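Local atomic coordinates of cellulase (Bacteroides salanitronis, PDB entry 6WQY), a protein that probably hydrolyses internal beta-1,4 linkages of cellulose and related plant polysaccharides as a broad-specificity endoglucanase of glycoside hydrolase family 5. Residues S74-V79 and A171-H176; A144-L149 and N200-D205; Q155-F160 and L167-M172; A206-G211 and D243-V248; E233-P238 and E296-Q301. All coordinates share one frame; numbering follows the deposited sequence.

Overall arrangement
All contacts belong to the cellulase domain, a TIM barrel and one part of a longer protein. Contacts 1, 3 and 4 reach its parallel sheet, through strands 74-77, 167-170 and 246-251. Contact 1 lies in the middle and shares Ala171 and Met172 with contact 3. Contacts 2 and 3 share helix 139-159, and contacts 2 and 4 share helix 191-209. The centres of contacts 3 and 4 are about 10 Å apart, those of contacts 3 and 5 about 23 Å. Along the chain, contact 4 follows contacts 1 to 3 and interleaves with contact 5. Contact 1 ties polar groups inside the barrel, 3 and 4 join helices to strands, and 2 and 5 pack the outer layer.

Contact 1 (S74-V79 and A171-H176); sequences SVRIPV and AMNEIH
Arg76 and Asn173 meet through one hydrogen bond inside the barrel. Arg76 NH2 donates a hydrogen bond to Asn173 OD1 at 2.9 Å, with an N-H...O angle of 141°. OD1 lies in the guanidinium plane. The nitrogen sits above the amide plane of Asn173, 37° out of it, so the bond does not follow a lone pair. Arg76 reaches across because its chain is extended from CG to NE, with CG anti to the backbone N (chi1 -180°). The guanidinium end is the tight part. It also makes salt bridges to Glu170 and Glu309 and a hydrogen bond to Asn36, and these partners together fix its rotation. The other side is looser. Glu174 is partly exposed, and its OE2 stays 6.6 Å from Arg76 NH2 and bonds to His251. The Asn173-Glu174 pair is consistent with the Asn-Glu motif of family 5. Strand 74-77 here faces the loop after strand 167-170. Strand 114-118 lies between the two strands in the sheet, and its Asn118 touches both side chains.

Contact 2 (A144-L149 and N200-D205); sequences AVKAQL and NQVFVD
Lys146 and Val202 bring helices 139-159 and 191-209 together, with their CA atoms 6.7 Å apart. The two short segments run nearly parallel, at 29°, and their axes approach to 9.6 Å. Val202 points toward the other helix and does most of the touching, with one methyl for each of two tasks. Its CG2 lies 3.9 Å from CD of Lys146, whose extended aliphatic chain crosses the valine at about a right angle. Its CG1 lies 3.8 Å from Lys146 O, against the backbone. Further along, Leu149 CD2 is 4.3 Å from Val202 CG1 and 4.4 Å from Phe203 CB. These leucine distances hold for one of two modelled conformers. No hydrogen bond crosses between the segments. The Lys146 amine instead makes a salt bridge to Glu198, one turn before the valine. The packing joins two successive helices of the outer barrel layer. Trp199 of helix 191-209 adds to it on Lys146 and Leu149, while the Phe203 ring turns inward to Leu219 and Val221 of strand 219-222.

Contact 3 (Q155-F160 and L167-M172); sequences QIANRF and LVFEAM
Phe169 of strand 167-170 packs against the C-terminal end of helix 139-159, the helix that leads into this strand of the TIM barrel. From CB its side chain heads toward the helix, with CG anti to the carbonyl carbon (chi1 -58°). On one side of the ring, CD2 meets Val207 CG1 of helix 191-209. Next, CE2 presses on Ala157 and lies 3.8 Å from both its CA and its CB. At the tip, CZ lies 3.9 Å from Ala157 CA and 4.1 Å from Phe160 CB, which comes in at the ring edge. CE1 lies obliquely to the Phe160 ring. Trp153 also meets the Phe169 ring. The contact is wholly buried and apolar, and no hydrogen bond crosses it. Phe160 is the first residue to leave the helix, and its backbone N still bonds to Ala157 O. Its side chain lies about 9 Å from that of Glu95, a magnesium-binding residue. Leu167, two residues before Phe169, crosses Phe160 at about a right angle. Its CD2 methyl sits 3.6 Å from Phe160 CB and 3.7 Å from CG.

Contact 4 (A206-G211 and D243-V248); sequences AVRATG and DNRLMV
Arg208 reaches from helix 191-209 to the start of strand 246-251, where it touches Arg245 and Leu246. The direct contacts are van der Waals. Arg208 NH2 lies 3.4 Å from Arg245 CB and 3.9 Å from Leu246 CD2, both approached obliquely to the guanidinium plane. Arg245 O lies in that plane at the edge, but at 3.6 Å from NH2 it is not a hydrogen bond. The charged ends part company. The guanidinium planes stand 74° apart, and Arg245, bent at chi2 (-68°), carries its guanidinium off from Arg208. Each arginine has its own acid: Arg208 pairs with Asp240 and Arg245 with Glu22. Hydrogen bonds hold both groups further. Arg208 NH1 bonds to the backbone oxygens of Asn214 and Arg217, while Arg245 NH1 bonds to Asn244 O at 2.9 Å. Within 206-211, Thr210 OG1 bonds to Val207 O at 2.8 Å. Strand 219-222, which follows helix 191-209, lies beside strand 246-251, and its Leu219 touches both Arg208 and Leu246.

Contact 5 (E233-P238 and E296-Q301); sequences ENFVLP and ETFIDQ
Phe235 and Phe298 meet across the gap between the chain leaving helix 228-234 and helix 284-299, where Phe235 CA and Phe298 CA lie 10.3 Å apart. This is outer-layer packing in the TIM barrel. Phe235 is the first residue after helix 228-234 to leave helical backbone angles. Residues 296-299 of helix 284-299 form a wider, pi-type turn, and Gln301 N bonds back to Phe298 O at 2.9 Å. The two rings span the gap and make the whole contact. CD1 of Phe235 meets CE1 of Phe298 at 3.8 Å and CZ at 4.0 Å. The ring planes stand at 87° and the centroids are 5.7 Å apart. Phe235 carries CG anti to the backbone N (chi1 173°), which sends its ring off the chain toward the other helix. Each ring also has support from its own segment. Thr297 CG2 lies over the centre of one face of Phe298. Leu237 CD1 lies in the plane of the Phe235 ring, at its edge, 3.9 Å from CE1. The backbone beside Phe235 is held by Asn197 of helix 191-209, which bonds to Asn234 O and Val236 N. Both rings rest on strand 246-251 through one methyl: CG2 of Val248 touches CE1 of Phe235 and CD1 of Phe298.

Contact 1 (S74-V79 and A171-H176)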
# COMPACT_ATOMS: atom_id res chain seq x y z
N SER A 74 -2.80 -3.71 11.00
CA SER A 74 -3.34 -3.87 9.66
C SER A 74 -2.28 -4.47 8.75
O SER A 74 -1.09 -4.20 8.91
CB SER A 74 -3.75 -2.50 9.09
OG SER A 74 -4.67 -1.85 9.94
N VAL A 75 -2.72 -5.25 7.75
CA VAL A 75 -1.81 -5.83 6.77
C VAL A 75 -2.28 -5.48 5.37
O VAL A 75 -3.43 -5.74 5.01
CB VAL A 75 -1.73 -7.36 6.93
CG1 VAL A 75 -0.82 -7.96 5.88
CG2 VAL A 75 -1.23 -7.71 8.31
N ARG A 76 -1.36 -4.97 4.55
CA ARG A 76 -1.60 -4.82 3.13
C ARG A 76 -1.10 -6.07 2.43
O ARG A 76 0.04 -6.52 2.67
CB ARG A 76 -0.92 -3.56 2.61
CG ARG A 76 -1.11 -3.29 1.12
CD ARG A 76 -0.74 -1.86 0.80
NE ARG A 76 -0.77 -1.47 -0.61
CZ ARG A 76 0.26 -1.50 -1.44
NH1 ARG A 76 1.41 -2.05 -1.09
NH2 ARG A 76 0.11 -0.98 -2.65
N ILE A 77 -1.96 -6.64 1.60
CA ILE A 77 -1.74 -7.88 0.88
C ILE A 77 -1.72 -7.51 -0.60
O ILE A 77 -2.77 -7.54 -1.27
CB ILE A 77 -2.86 -8.89 1.18
CG1 ILE A 77 -2.97 -9.19 2.68
CG2 ILE A 77 -2.64 -10.18 0.39
CD1 ILE A 77 -4.29 -9.81 3.09
N PRO A 78 -0.57 -7.15 -1.16
CA PRO A 78 -0.50 -6.90 -2.60
C PRO A 78 -0.81 -8.19 -3.35
O PRO A 78 -0.32 -9.26 -2.98
CB PRO A 78 0.94 -6.45 -2.82
CG PRO A 78 1.67 -6.71 -1.60
CD PRO A 78 0.71 -6.93 -0.48
N VAL A 79 -1.61 -8.08 -4.42
CA VAL A 79 -1.98 -9.25 -5.21
C VAL A 79 -1.75 -8.93 -6.68
O VAL A 79 -2.37 -8.00 -7.22
CB VAL A 79 -3.44 -9.68 -5.02
CG1 VAL A 79 -3.71 -10.94 -5.86
CG2 VAL A 79 -3.75 -9.95 -3.56
N ALA A 171 -7.61 0.14 -5.26
CA ALA A 171 -7.94 -0.03 -6.67
C ALA A 171 -6.81 -0.65 -7.47
O ALA A 171 -7.04 -1.50 -8.34
CB ALA A 171 -8.26 1.33 -7.26
N MET A 172 -5.59 -0.14 -7.26
CA MET A 172 -4.39 -0.50 -8.01
C MET A 172 -3.21 0.06 -7.24
O MET A 172 -3.38 0.66 -6.17
CB MET A 172 -4.46 -0.03 -9.46
CG MET A 172 -4.60 1.44 -9.65
SD MET A 172 -5.29 1.84 -11.28
CE MET A 172 -7.03 1.63 -10.90
N ASN A 173 -2.01 -0.18 -7.77
CA ASN A 173 -0.76 0.06 -7.04
C ASN A 173 -0.07 1.33 -7.52
O ASN A 173 -0.48 2.43 -7.11
CB ASN A 173 0.12 -1.19 -7.11
CG ASN A 173 1.39 -1.01 -6.32
OD1 ASN A 173 1.34 -0.47 -5.21
ND2 ASN A 173 2.52 -1.44 -6.87
N GLU A 174 0.96 1.21 -8.37
CA GLU A 174 1.81 2.32 -8.78
C GLU A 174 1.68 2.48 -10.28
O GLU A 174 2.27 1.73 -11.06
CB GLU A 174 3.27 2.05 -8.40
CG GLU A 174 3.51 2.08 -6.92
CD GLU A 174 4.95 1.85 -6.50
OE1 GLU A 174 5.77 1.41 -7.35
OE2 GLU A 174 5.30 2.15 -5.33
N ILE A 175 0.88 3.44 -10.70
CA ILE A 175 0.54 3.64 -12.10
C ILE A 175 1.43 4.73 -12.69
O ILE A 175 1.46 5.87 -12.20
CB ILE A 175 -0.95 3.98 -12.25
CG1 ILE A 175 -1.82 2.83 -11.70
CG2 ILE A 175 -1.28 4.31 -13.70
CD1 ILE A 175 -1.58 1.46 -12.32
N HIS A 176 2.17 4.36 -13.74
CA HIS A 176 2.99 5.30 -14.49
C HIS A 176 3.22 4.73 -15.88
O HIS A 176 3.05 3.52 -16.12
CB HIS A 176 4.33 5.58 -13.79
CG HIS A 176 5.22 4.40 -13.72
ND1 HIS A 176 6.25 4.19 -14.61
CD2 HIS A 176 5.21 3.33 -12.88
CE1 HIS A 176 6.85 3.05 -14.31
NE2 HIS A 176 6.24 2.51 -13.26

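Contact 2 (A144-L149 and N200-D205)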
# COMPACT_ATOMS: atom_id res chain seq x y z
N ALA A 144 -10.97 -0.83 -22.90
CA ALA A 144 -10.64 -2.21 -22.53
C ALA A 144 -10.05 -2.29 -21.13
O ALA A 144 -10.33 -3.25 -20.40
CB ALA A 144 -9.66 -2.79 -23.56
N VAL A 145 -9.20 -1.34 -20.75
CA VAL A 145 -8.65 -1.32 -19.40
C VAL A 145 -9.77 -1.16 -18.39
O VAL A 145 -9.83 -1.88 -17.39
CB VAL A 145 -7.60 -0.21 -19.23
CG1 VAL A 145 -7.17 -0.13 -17.78
CG2 VAL A 145 -6.41 -0.45 -20.13
N LYS A 146 -10.67 -0.22 -18.64
CA LYS A 146 -11.79 -0.01 -17.73
C LYS A 146 -12.68 -1.24 -17.64
O LYS A 146 -13.15 -1.60 -16.56
CB LYS A 146 -12.59 1.21 -18.16
CG LYS A 146 -11.86 2.53 -17.96
CD LYS A 146 -12.68 3.68 -18.52
CE LYS A 146 -12.02 5.02 -18.31
NZ LYS A 146 -12.80 6.14 -18.92
N ALA A 147 -12.93 -1.90 -18.77
CA ALA A 147 -13.78 -3.09 -18.75
C ALA A 147 -13.15 -4.18 -17.89
O ALA A 147 -13.84 -4.86 -17.12
CB ALA A 147 -14.01 -3.60 -20.17
N GLN A 148 -11.84 -4.37 -18.03
CA GLN A 148 -11.15 -5.39 -17.23
C GLN A 148 -11.13 -5.01 -15.75
O GLN A 148 -11.37 -5.86 -14.88
CB GLN A 148 -9.74 -5.62 -17.78
CG GLN A 148 -9.00 -6.69 -17.01
CD GLN A 148 -7.82 -7.28 -17.73
OE1 GLN A 148 -7.56 -6.97 -18.89
NE2 GLN A 148 -7.11 -8.17 -17.06
N LEU A 149 -10.85 -3.74 -15.46
CA LEU A 149 -10.84 -3.27 -14.07
C LEU A 149 -12.21 -3.48 -13.42
O LEU A 149 -12.29 -3.96 -12.28
CB LEU A 149 -10.45 -1.79 -14.06
CG LEU A 149 -10.17 -1.14 -12.72
CD1 LEU A 149 -8.91 -1.69 -12.08
CD2 LEU A 149 -10.05 0.36 -12.93
N ASN A 200 -9.98 5.19 -11.22
CA ASN A 200 -10.39 5.08 -9.82
C ASN A 200 -11.90 5.18 -9.70
O ASN A 200 -12.51 4.48 -8.87
CB ASN A 200 -9.69 6.14 -8.97
CG ASN A 200 -8.25 5.78 -8.65
OD1 ASN A 200 -7.88 4.60 -8.63
ND2 ASN A 200 -7.45 6.80 -8.36
N GLN A 201 -12.53 6.04 -10.50
CA GLN A 201 -13.98 6.14 -10.48
C GLN A 201 -14.64 4.85 -10.95
O GLN A 201 -15.65 4.41 -10.37
CB GLN A 201 -14.45 7.31 -11.36
CG GLN A 201 -15.94 7.58 -11.26
CD GLN A 201 -16.31 8.16 -9.91
OE1 GLN A 201 -15.97 9.30 -9.61
NE2 GLN A 201 -16.96 7.36 -9.07
N VAL A 202 -14.09 4.22 -11.99
CA VAL A 202 -14.61 2.93 -12.46
C VAL A 202 -14.56 1.89 -11.36
O VAL A 202 -15.51 1.12 -11.17
CB VAL A 202 -13.84 2.49 -13.72
CG1 VAL A 202 -14.11 1.02 -14.04
CG2 VAL A 202 -14.19 3.37 -14.91
N PHE A 203 -13.43 1.83 -10.64
CA PHE A 203 -13.28 0.91 -9.51
C PHE A 203 -14.33 1.18 -8.44
O PHE A 203 -15.02 0.25 -8.00
CB PHE A 203 -11.86 1.07 -8.95
CG PHE A 203 -11.70 0.70 -7.50
CD1 PHE A 203 -11.64 -0.63 -7.08
CD2 PHE A 203 -11.56 1.69 -6.55
CE1 PHE A 203 -11.45 -0.94 -5.74
CE2 PHE A 203 -11.38 1.37 -5.21
CZ PHE A 203 -11.31 0.05 -4.82
N VAL A 204 -14.46 2.43 -8.00
CA VAL A 204 -15.44 2.72 -6.95
C VAL A 204 -16.83 2.30 -7.41
O VAL A 204 -17.56 1.61 -6.69
CB VAL A 204 -15.40 4.21 -6.57
CG1 VAL A 204 -16.54 4.56 -5.62
CG2 VAL A 204 -14.07 4.59 -5.95
N ASP A 205 -17.21 2.69 -8.62
CA ASP A 205 -18.55 2.38 -9.11
C ASP A 205 -18.79 0.88 -9.15
O ASP A 205 -19.87 0.39 -8.79
CB ASP A 205 -18.76 2.98 -10.50
CG ASP A 205 -18.81 4.50 -10.50
OD1 ASP A 205 -18.85 5.12 -9.43
OD2 ASP A 205 -18.83 5.08 -11.62

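Contact 3 (Q155-F160 and L167-M172)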
# COMPACT_ATOMS: atom_id res chain seq x y z
N GLN A 155 -15.85 -9.23 -9.53
CA GLN A 155 -15.63 -10.58 -9.02
C GLN A 155 -14.98 -10.56 -7.64
O GLN A 155 -15.35 -11.36 -6.76
CB GLN A 155 -14.77 -11.37 -9.99
CG GLN A 155 -15.46 -11.74 -11.28
CD GLN A 155 -14.47 -12.26 -12.28
OE1 GLN A 155 -14.07 -13.42 -12.22
NE2 GLN A 155 -14.03 -11.40 -13.18
N ILE A 156 -13.98 -9.70 -7.43
CA ILE A 156 -13.32 -9.64 -6.13
C ILE A 156 -14.31 -9.18 -5.07
O ILE A 156 -14.43 -9.78 -3.99
CB ILE A 156 -12.08 -8.74 -6.21
CG1 ILE A 156 -11.04 -9.31 -7.17
CG2 ILE A 156 -11.50 -8.54 -4.82
CD1 ILE A 156 -10.01 -8.28 -7.63
N ALA A 157 -15.06 -8.11 -5.37
CA ALA A 157 -16.04 -7.61 -4.41
C ALA A 157 -17.08 -8.67 -4.09
O ALA A 157 -17.46 -8.85 -2.92
CB ALA A 157 -16.70 -6.36 -4.97
N ASN A 158 -17.56 -9.39 -5.10
CA ASN A 158 -18.57 -10.42 -4.84
C ASN A 158 -18.00 -11.53 -3.97
O ASN A 158 -18.70 -12.09 -3.11
CB ASN A 158 -19.13 -10.95 -6.15
CG ASN A 158 -20.16 -10.02 -6.78
OD1 ASN A 158 -20.80 -9.23 -6.10
ND2 ASN A 158 -20.32 -10.13 -8.09
N ARG A 159 -16.74 -11.89 -4.17
CA ARG A 159 -16.13 -12.98 -3.41
C ARG A 159 -15.98 -12.62 -1.93
O ARG A 159 -15.94 -13.52 -1.08
CB ARG A 159 -14.77 -13.33 -4.00
CG ARG A 159 -14.02 -14.45 -3.31
CD ARG A 159 -14.79 -15.76 -3.40
NE ARG A 159 -14.07 -16.89 -2.82
CZ ARG A 159 -13.97 -17.11 -1.51
NH1 ARG A 159 -14.53 -16.29 -0.65
NH2 ARG A 159 -13.30 -18.16 -1.07
N PHE A 160 -15.90 -11.34 -1.62
CA PHE A 160 -15.71 -10.85 -0.26
C PHE A 160 -16.93 -10.09 0.25
O PHE A 160 -16.83 -9.33 1.22
CB PHE A 160 -14.43 -10.01 -0.18
CG PHE A 160 -13.20 -10.82 -0.40
CD1 PHE A 160 -12.81 -11.77 0.53
CD2 PHE A 160 -12.45 -10.67 -1.55
CE1 PHE A 160 -11.69 -12.54 0.33
CE2 PHE A 160 -11.33 -11.45 -1.76
CZ PHE A 160 -10.95 -12.39 -0.83
N LEU A 167 -11.85 -5.30 6.07
CA LEU A 167 -11.29 -5.53 4.75
C LEU A 167 -11.50 -4.30 3.87
O LEU A 167 -12.64 -3.83 3.68
CB LEU A 167 -11.94 -6.76 4.12
CG LEU A 167 -11.46 -7.10 2.71
CD1 LEU A 167 -9.96 -7.39 2.65
CD2 LEU A 167 -12.25 -8.30 2.19
N VAL A 168 -10.39 -3.81 3.34
CA VAL A 168 -10.31 -2.66 2.44
C VAL A 168 -9.90 -3.14 1.06
O VAL A 168 -9.06 -4.03 0.93
CB VAL A 168 -9.23 -1.69 2.98
CG1 VAL A 168 -8.96 -0.53 2.02
CG2 VAL A 168 -9.59 -1.17 4.36
N PHE A 169 -10.50 -2.55 0.02
CA PHE A 169 -10.04 -2.77 -1.36
C PHE A 169 -9.28 -1.52 -1.82
O PHE A 169 -9.80 -0.41 -1.69
CB PHE A 169 -11.22 -2.97 -2.32
CG PHE A 169 -12.16 -4.11 -1.98
CD1 PHE A 169 -11.78 -5.22 -1.24
CD2 PHE A 169 -13.46 -4.04 -2.47
CE1 PHE A 169 -12.69 -6.23 -0.98
CE2 PHE A 169 -14.37 -5.05 -2.21
CZ PHE A 169 -13.99 -6.15 -1.47
N GLU A 170 -8.09 -1.72 -2.40
CA GLU A 170 -7.26 -0.66 -2.98
C GLU A 170 -7.21 -0.88 -4.49
O GLU A 170 -6.82 -1.95 -4.95
CB GLU A 170 -5.86 -0.73 -2.37
CG GLU A 170 -4.84 0.19 -2.99
CD GLU A 170 -3.46 -0.09 -2.45
OE1 GLU A 170 -3.19 0.26 -1.25
OE2 GLU A 170 -2.64 -0.68 -3.18
N ALA A 171 -7.61 0.14 -5.26
CA ALA A 171 -7.94 -0.03 -6.67
C ALA A 171 -6.81 -0.65 -7.47
O ALA A 171 -7.04 -1.50 -8.34
CB ALA A 171 -8.26 1.33 -7.26
N MET A 172 -5.59 -0.14 -7.26
CA MET A 172 -4.39 -0.50 -8.01
C MET A 172 -3.21 0.06 -7.24
O MET A 172 -3.38 0.66 -6.17
CB MET A 172 -4.46 -0.03 -9.46
CG MET A 172 -4.60 1.44 -9.65
SD MET A 172 -5.29 1.84 -11.28
CE MET A 172 -7.03 1.63 -10.90

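Contact 4 (A206-G211 and D243-V248)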
# COMPACT_ATOMS: atom_id res chain seq x y z
N ALA A 206 -17.80 0.12 -9.61
CA ALA A 206 -17.96 -1.32 -9.73
C ALA A 206 -18.12 -1.98 -8.36
O ALA A 206 -18.95 -2.88 -8.19
CB ALA A 206 -16.79 -1.94 -10.49
N VAL A 207 -17.33 -1.55 -7.38
CA VAL A 207 -17.45 -2.10 -6.03
C VAL A 207 -18.81 -1.77 -5.44
O VAL A 207 -19.51 -2.64 -4.91
CB VAL A 207 -16.30 -1.61 -5.14
CG1 VAL A 207 -16.53 -2.03 -3.68
CG2 VAL A 207 -14.95 -2.13 -5.64
N ARG A 208 -19.21 -0.49 -5.52
CA ARG A 208 -20.46 -0.08 -4.91
C ARG A 208 -21.66 -0.78 -5.55
O ARG A 208 -22.64 -1.08 -4.86
CB ARG A 208 -20.65 1.43 -4.98
CG ARG A 208 -19.59 2.25 -4.27
CD ARG A 208 -19.37 1.85 -2.83
NE ARG A 208 -18.45 2.79 -2.18
CZ ARG A 208 -17.64 2.49 -1.17
NH1 ARG A 208 -17.58 1.26 -0.70
NH2 ARG A 208 -16.85 3.42 -0.66
N ALA A 209 -21.59 -1.06 -6.85
CA ALA A 209 -22.72 -1.67 -7.55
C ALA A 209 -23.02 -3.07 -7.04
O ALA A 209 -24.14 -3.55 -7.22
CB ALA A 209 -22.44 -1.73 -9.05
N THR A 210 -22.05 -3.73 -6.39
CA THR A 210 -22.32 -5.07 -5.87
C THR A 210 -23.16 -5.03 -4.59
O THR A 210 -23.64 -6.08 -4.17
CB THR A 210 -21.02 -5.85 -5.62
OG1 THR A 210 -20.28 -5.27 -4.54
CG2 THR A 210 -20.17 -5.93 -6.88
N GLY A 211 -23.34 -3.87 -3.98
CA GLY A 211 -24.28 -3.74 -2.89
C GLY A 211 -23.78 -4.34 -1.59
O GLY A 211 -22.61 -4.68 -1.40
N ASP A 243 -20.47 8.78 2.24
CA ASP A 243 -19.42 9.73 2.57
C ASP A 243 -18.29 9.05 3.35
O ASP A 243 -18.50 8.08 4.07
CB ASP A 243 -19.96 10.92 3.37
CG ASP A 243 -20.94 11.76 2.56
OD1 ASP A 243 -20.86 11.75 1.32
OD2 ASP A 243 -21.78 12.44 3.19
N ASN A 244 -17.09 9.60 3.21
CA ASN A 244 -15.96 9.27 4.09
C ASN A 244 -15.53 7.82 4.01
O ASN A 244 -15.07 7.26 5.01
CB ASN A 244 -16.29 9.64 5.54
CG ASN A 244 -16.78 11.03 5.67
OD1 ASN A 244 -16.21 11.93 5.06
ND2 ASN A 244 -17.86 11.23 6.43
N ARG A 245 -15.61 7.21 2.82
CA ARG A 245 -15.19 5.83 2.66
C ARG A 245 -14.15 5.67 1.55
O ARG A 245 -13.89 4.54 1.13
CB ARG A 245 -16.37 4.89 2.42
CG ARG A 245 -17.31 4.75 3.61
CD ARG A 245 -16.65 4.03 4.77
NE ARG A 245 -17.54 3.91 5.92
CZ ARG A 245 -17.68 4.86 6.85
NH1 ARG A 245 -17.00 6.00 6.76
NH2 ARG A 245 -18.51 4.67 7.86
N LEU A 246 -13.55 6.76 1.08
CA LEU A 246 -12.47 6.72 0.12
C LEU A 246 -11.22 7.33 0.74
O LEU A 246 -11.26 8.45 1.27
CB LEU A 246 -12.80 7.48 -1.16
CG LEU A 246 -14.03 6.99 -1.92
CD1 LEU A 246 -14.21 7.83 -3.18
CD2 LEU A 246 -13.97 5.52 -2.25
N MET A 247 -10.11 6.59 0.67
CA MET A 247 -8.85 7.00 1.28
C MET A 247 -7.79 7.14 0.19
O MET A 247 -7.66 6.25 -0.66
CB MET A 247 -8.37 5.97 2.32
CG MET A 247 -9.45 5.52 3.30
SD MET A 247 -8.87 4.41 4.58
CE MET A 247 -8.43 2.97 3.61
N VAL A 248 -7.05 8.24 0.21
CA VAL A 248 -5.99 8.47 -0.77
C VAL A 248 -4.76 7.67 -0.38
O VAL A 248 -4.24 7.81 0.73
CB VAL A 248 -5.64 9.96 -0.85
CG1 VAL A 248 -4.61 10.22 -1.94
CG2 VAL A 248 -6.90 10.79 -1.09

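Contact 5 (E233-P238 and E296-Q301)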
# COMPACT_ATOMS: atom_id res chain seq x y z
N GLU A 233 -1.20 17.39 -6.43
CA GLU A 233 -1.42 18.30 -7.55
C GLU A 233 -2.51 17.83 -8.50
O GLU A 233 -3.21 18.67 -9.08
CB GLU A 233 -0.10 18.49 -8.32
CG GLU A 233 0.98 19.17 -7.49
CD GLU A 233 2.40 18.96 -8.01
OE1 GLU A 233 2.58 18.30 -9.05
OE2 GLU A 233 3.34 19.46 -7.35
N ASN A 234 -2.68 16.53 -8.69
CA ASN A 234 -3.50 16.03 -9.80
C ASN A 234 -4.58 15.04 -9.41
O ASN A 234 -5.48 14.80 -10.24
CB ASN A 234 -2.62 15.40 -10.89
CG ASN A 234 -1.52 16.33 -11.33
OD1 ASN A 234 -0.33 16.11 -11.00
ND2 ASN A 234 -1.87 17.35 -12.05
N PHE A 235 -4.55 14.44 -8.23
CA PHE A 235 -5.58 13.49 -7.83
C PHE A 235 -6.92 14.19 -7.67
O PHE A 235 -6.98 15.31 -7.14
CB PHE A 235 -5.15 12.84 -6.51
CG PHE A 235 -6.19 11.95 -5.88
CD1 PHE A 235 -7.12 12.49 -5.03
CD2 PHE A 235 -6.19 10.58 -6.08
CE1 PHE A 235 -8.08 11.71 -4.42
CE2 PHE A 235 -7.13 9.78 -5.47
CZ PHE A 235 -8.09 10.34 -4.64
N VAL A 236 -7.98 13.52 -8.10
CA VAL A 236 -9.35 13.98 -7.90
C VAL A 236 -10.10 12.88 -7.16
O VAL A 236 -10.14 11.74 -7.62
CB VAL A 236 -10.05 14.31 -9.23
CG1 VAL A 236 -11.52 14.66 -8.99
CG2 VAL A 236 -9.33 15.44 -9.95
N LEU A 237 -10.70 13.21 -6.04
CA LEU A 237 -11.44 12.22 -5.27
C LEU A 237 -12.64 11.75 -6.07
O LEU A 237 -13.42 12.58 -6.53
CB LEU A 237 -11.90 12.84 -3.96
CG LEU A 237 -12.41 11.86 -2.90
CD1 LEU A 237 -11.30 10.97 -2.38
CD2 LEU A 237 -13.07 12.62 -1.75
N PRO A 238 -12.83 10.44 -6.24
CA PRO A 238 -14.02 9.97 -6.97
C PRO A 238 -15.29 10.36 -6.26
O PRO A 238 -15.32 10.54 -5.03
CB PRO A 238 -13.86 8.44 -6.96
CG PRO A 238 -12.38 8.23 -6.86
CD PRO A 238 -11.90 9.34 -5.95
N GLU A 296 -2.40 19.23 4.35
CA GLU A 296 -3.07 20.44 3.87
C GLU A 296 -4.09 20.12 2.79
O GLU A 296 -5.18 20.70 2.77
CB GLU A 296 -2.02 21.42 3.34
CG GLU A 296 -2.59 22.56 2.50
CD GLU A 296 -1.52 23.55 2.06
OE1 GLU A 296 -0.63 23.87 2.89
OE2 GLU A 296 -1.55 24.00 0.90
N THR A 297 -3.76 19.20 1.88
CA THR A 297 -4.62 18.94 0.74
C THR A 297 -5.75 17.97 1.07
O THR A 297 -6.86 18.13 0.56
CB THR A 297 -3.79 18.41 -0.43
OG1 THR A 297 -2.80 19.39 -0.79
CG2 THR A 297 -4.66 18.10 -1.63
N PHE A 298 -5.47 16.96 1.90
CA PHE A 298 -6.44 15.89 2.17
C PHE A 298 -6.92 15.90 3.61
O PHE A 298 -8.11 16.15 3.86
CB PHE A 298 -5.83 14.54 1.75
CG PHE A 298 -5.49 14.48 0.30
CD1 PHE A 298 -6.48 14.61 -0.65
CD2 PHE A 298 -4.18 14.35 -0.12
CE1 PHE A 298 -6.18 14.58 -2.01
CE2 PHE A 298 -3.87 14.31 -1.48
CZ PHE A 298 -4.88 14.43 -2.41
N ILE A 299 -6.03 15.66 4.58
CA ILE A 299 -6.45 15.43 5.96
C ILE A 299 -7.28 16.60 6.48
O ILE A 299 -8.37 16.41 7.04
CB ILE A 299 -5.22 15.19 6.84
CG1 ILE A 299 -4.35 14.03 6.32
CG2 ILE A 299 -5.62 14.94 8.28
CD1 ILE A 299 -5.08 12.70 6.21
N ASP A 300 -6.77 17.81 6.32
CA ASP A 300 -7.44 19.00 6.84
C ASP A 300 -8.71 19.33 6.07
O ASP A 300 -9.49 20.15 6.54
CB ASP A 300 -6.51 20.21 6.78
CG ASP A 300 -5.41 20.17 7.82
OD1 ASP A 300 -5.42 19.27 8.68
OD2 ASP A 300 -4.52 21.05 7.78
N GLN A 301 -8.91 18.73 4.90
CA GLN A 301 -10.13 18.89 4.13
C GLN A 301 -11.09 17.73 4.34
O GLN A 301 -12.08 17.61 3.61
CB GLN A 301 -9.79 19.04 2.64
CG GLN A 301 -8.95 20.26 2.35
CD GLN A 301 -9.66 21.55 2.72
OE1 GLN A 301 -9.15 22.35 3.50
NE2 GLN A 301 -10.85 21.74 2.17